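PDB 3H2G: esterase from Xanthomonas oryzae pv. oryzae, which degrades rice cell walls as an esterase with an alpha/beta-hydrolase fold, hydrolysing carboxylic esters and contributing to virulence on rice. Local coordinates for residues E188-L193 and F197-S202. Residues are numbered along the deposited sequence; the frame is centred on the assembly and turned at random.
Sequences EIEAHL and FHLVAS
I189 and F197 meet almost at right angles in the middle of this contact. I189 sends both branches across: CG2 lies 3.9 Å from F197 CB, while CD1 reaches the ring obliquely, 4.1 Å from F197 CD2. The CG2 branch, anti to the backbone N, also nears L199, whose CD2 is 4.3 Å from I189 CG2. L193 meets the same CD2 corner of the ring and carries on to CE2, running alongside F197 and pointing the same way, with L193 CB 4.0 Å from F197 CD2 and L193 CD1 4.1 Å from F197 CE2. With CG beside its own backbone N (chi1 -60°), F197 brings CD2 near the L193 carbonyl. That carbonyl accepts the one hydrogen bond between the segments, F197 N to L193 O at 3.1 Å, nearly straight at 163°, which closes the short turn between L193 and F197. At the polar edge E190 CG comes within 4.3 Å of L199 CD2; OE1 is hydrogen-bonded to Q325 N, and OE2 to T326 OG1 and Q186 NE2. This is the helix-to-strand return of a right-handed beta-alpha-beta crossover: strand 198-205 runs parallel to strand 169-175 beside it, and helix 141-162 packs against L193 and F197 through I149, R153 and R156.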
ATOM      1  N   GLU A 188     -10.587   8.472   5.431  1.00  4.99           N
ATOM      2  CA  GLU A 188     -10.242   9.512   6.399  1.00  5.82           C
ATOM      3  C   GLU A 188     -10.416  10.924   5.845  1.00  6.22           C
ATOM      4  O   GLU A 188     -10.945  11.803   6.526  1.00  5.55           O
ATOM      5  CB  GLU A 188      -8.802   9.311   6.882  1.00  7.13           C
ATOM      6  CG  GLU A 188      -8.306  10.339   7.898  1.00  8.69           C
ATOM      7  CD  GLU A 188      -9.137  10.372   9.170  1.00 12.07           C
ATOM      8  OE1 GLU A 188      -9.749   9.340   9.520  1.00  9.27           O
ATOM      9  OE2 GLU A 188      -9.161  11.431   9.830  1.00 14.74           O
ATOM     10  N   ILE A 189      -9.971  11.145   4.611  1.00  4.81           N
ATOM     11  CA  ILE A 189     -10.099  12.465   4.004  1.00  4.81           C
ATOM     12  C   ILE A 189     -11.572  12.827   3.809  1.00  5.50           C
ATOM     13  O   ILE A 189     -11.993  13.937   4.134  1.00  4.49           O
ATOM     14  CB  ILE A 189      -9.348  12.528   2.652  1.00  4.99           C
ATOM     15  CG1 ILE A 189      -7.836  12.424   2.901  1.00  5.85           C
ATOM     16  CG2 ILE A 189      -9.685  13.825   1.924  1.00  5.22           C
ATOM     17  CD1 ILE A 189      -6.990  12.428   1.633  1.00  4.54           C
ATOM     18  N   GLU A 190     -12.363  11.895   3.289  1.00  4.53           N
ATOM     19  CA  GLU A 190     -13.782  12.168   3.088  1.00  5.21           C
ATOM     20  C   GLU A 190     -14.481  12.451   4.419  1.00  5.20           C
ATOM     21  O   GLU A 190     -15.347  13.328   4.512  1.00  5.51           O
ATOM     22  CB  GLU A 190     -14.458  10.984   2.386  1.00  5.37           C
ATOM     23  CG  GLU A 190     -14.059  10.830   0.922  1.00  6.46           C
ATOM     24  CD  GLU A 190     -14.750   9.664   0.238  1.00  5.95           C
ATOM     25  OE1 GLU A 190     -15.795   9.200   0.747  1.00  6.40           O
ATOM     26  OE2 GLU A 190     -14.258   9.225  -0.819  1.00  7.63           O
ATOM     27  N   ALA A 191     -14.087  11.726   5.456  1.00  3.99           N
ATOM     28  CA  ALA A 191     -14.704  11.889   6.767  1.00  4.96           C
ATOM     29  C   ALA A 191     -14.303  13.135   7.561  1.00  6.30           C
ATOM     30  O   ALA A 191     -15.056  13.569   8.435  1.00  7.35           O
ATOM     31  CB  ALA A 191     -14.441  10.645   7.611  1.00  6.48           C
ATOM     32  N   HIS A 192     -13.148  13.724   7.258  1.00  5.70           N
ATOM     33  CA  HIS A 192     -12.677  14.875   8.030  1.00  5.77           C
ATOM     34  C   HIS A 192     -11.932  15.993   7.304  1.00  7.05           C
ATOM     35  O   HIS A 192     -11.993  17.152   7.725  1.00  5.59           O
ATOM     36  CB  HIS A 192     -11.729  14.397   9.139  1.00  8.37           C
ATOM     37  CG  HIS A 192     -12.343  13.445  10.116  1.00  9.39           C
ATOM     38  ND1 HIS A 192     -13.237  13.847  11.086  1.00  9.76           N
ATOM     39  CD2 HIS A 192     -12.170  12.114  10.292  1.00 10.47           C
ATOM     40  CE1 HIS A 192     -13.585  12.804  11.818  1.00 10.86           C
ATOM     41  NE2 HIS A 192     -12.953  11.740  11.357  1.00  9.24           N
ATOM     42  N   LEU A 193     -11.218  15.655   6.233  1.00  5.45           N
ATOM     43  CA  LEU A 193     -10.383  16.642   5.549  1.00  6.00           C
ATOM     44  C   LEU A 193     -10.753  17.047   4.122  1.00  7.15           C
ATOM     45  O   LEU A 193      -9.872  17.396   3.335  1.00  7.33           O
ATOM     46  CB  LEU A 193      -8.938  16.130   5.562  1.00  7.46           C
ATOM     47  CG  LEU A 193      -8.448  15.561   6.901  1.00  7.48           C
ATOM     48  CD1 LEU A 193      -7.106  14.853   6.716  1.00  7.88           C
ATOM     49  CD2 LEU A 193      -8.326  16.682   7.924  1.00  6.71           C
ATOM     50  N   PHE A 197      -8.043  18.646   1.222  1.00  5.61           N
ATOM     51  CA  PHE A 197      -7.725  17.822   0.057  1.00  7.32           C
ATOM     52  C   PHE A 197      -8.941  17.640  -0.844  1.00  7.92           C
ATOM     53  O   PHE A 197      -9.886  16.941  -0.476  1.00  8.12           O
ATOM     54  CB  PHE A 197      -7.240  16.442   0.510  1.00  8.09           C
ATOM     55  CG  PHE A 197      -6.011  16.483   1.366  1.00  7.55           C
ATOM     56  CD1 PHE A 197      -4.761  16.707   0.799  1.00  8.78           C
ATOM     57  CD2 PHE A 197      -6.101  16.299   2.741  1.00  7.96           C
ATOM     58  CE1 PHE A 197      -3.612  16.746   1.593  1.00  7.72           C
ATOM     59  CE2 PHE A 197      -4.959  16.338   3.543  1.00  7.23           C
ATOM     60  CZ  PHE A 197      -3.713  16.562   2.964  1.00  7.72           C
ATOM     61  N   HIS A 198      -8.913  18.265  -2.018  1.00  7.03           N
ATOM     62  CA  HIS A 198     -10.011  18.149  -2.971  1.00  7.20           C
ATOM     63  C   HIS A 198      -9.830  16.831  -3.712  1.00  7.12           C
ATOM     64  O   HIS A 198      -9.231  16.780  -4.785  1.00  7.46           O
ATOM     65  CB  HIS A 198      -9.994  19.329  -3.955  1.00  8.42           C
ATOM     66  CG  HIS A 198     -11.033  19.240  -5.030  1.00 10.48           C
ATOM     67  ND1 HIS A 198     -12.242  18.601  -4.847  1.00 13.21           N
ATOM     68  CD2 HIS A 198     -11.064  19.746  -6.286  1.00 10.14           C
ATOM     69  CE1 HIS A 198     -12.972  18.719  -5.942  1.00 10.57           C
ATOM     70  NE2 HIS A 198     -12.280  19.411  -6.831  1.00 12.98           N
ATOM     71  N   LEU A 199     -10.358  15.768  -3.116  1.00  7.05           N
ATOM     72  CA  LEU A 199     -10.252  14.422  -3.661  1.00  7.87           C
ATOM     73  C   LEU A 199     -11.213  14.209  -4.830  1.00  8.23           C
ATOM     74  O   LEU A 199     -12.432  14.294  -4.665  1.00  8.82           O
ATOM     75  CB  LEU A 199     -10.533  13.419  -2.540  1.00  9.45           C
ATOM     76  CG  LEU A 199     -10.189  11.942  -2.728  1.00 12.41           C
ATOM     77  CD1 LEU A 199      -8.711  11.779  -3.073  1.00 11.40           C
ATOM     78  CD2 LEU A 199     -10.517  11.203  -1.437  1.00 10.87           C
ATOM     79  N   VAL A 200     -10.666  13.927  -6.009  1.00  5.75           N
ATOM     80  CA  VAL A 200     -11.490  13.726  -7.197  1.00  6.65           C
ATOM     81  C   VAL A 200     -11.430  12.314  -7.776  1.00  7.07           C
ATOM     82  O   VAL A 200     -12.203  11.979  -8.671  1.00  8.10           O
ATOM     83  CB  VAL A 200     -11.111  14.723  -8.313  1.00  7.04           C
ATOM     84  CG1 VAL A 200     -11.357  16.147  -7.840  1.00  7.94           C
ATOM     85  CG2 VAL A 200      -9.655  14.536  -8.713  1.00  7.62           C
ATOM     86  N   ALA A 201     -10.525  11.488  -7.262  1.00  6.38           N
ATOM     87  CA  ALA A 201     -10.391  10.123  -7.754  1.00  6.23           C
ATOM     88  C   ALA A 201      -9.573   9.255  -6.809  1.00  6.50           C
ATOM     89  O   ALA A 201      -8.590   9.707  -6.223  1.00  5.40           O
ATOM     90  CB  ALA A 201      -9.737  10.126  -9.137  1.00  5.62           C
ATOM     91  N   SER A 202      -9.991   8.002  -6.674  1.00  5.88           N
ATOM     92  CA  SER A 202      -9.298   7.042  -5.825  1.00  5.20           C
ATOM     93  C   SER A 202      -9.262   5.727  -6.590  1.00  6.07           C
ATOM     94  O   SER A 202     -10.291   5.273  -7.090  1.00  5.42           O
ATOM     95  CB  SER A 202     -10.049   6.848  -4.506  1.00  6.24           C
ATOM     96  OG  SER A 202      -9.382   5.907  -3.683  1.00  6.11           O
TER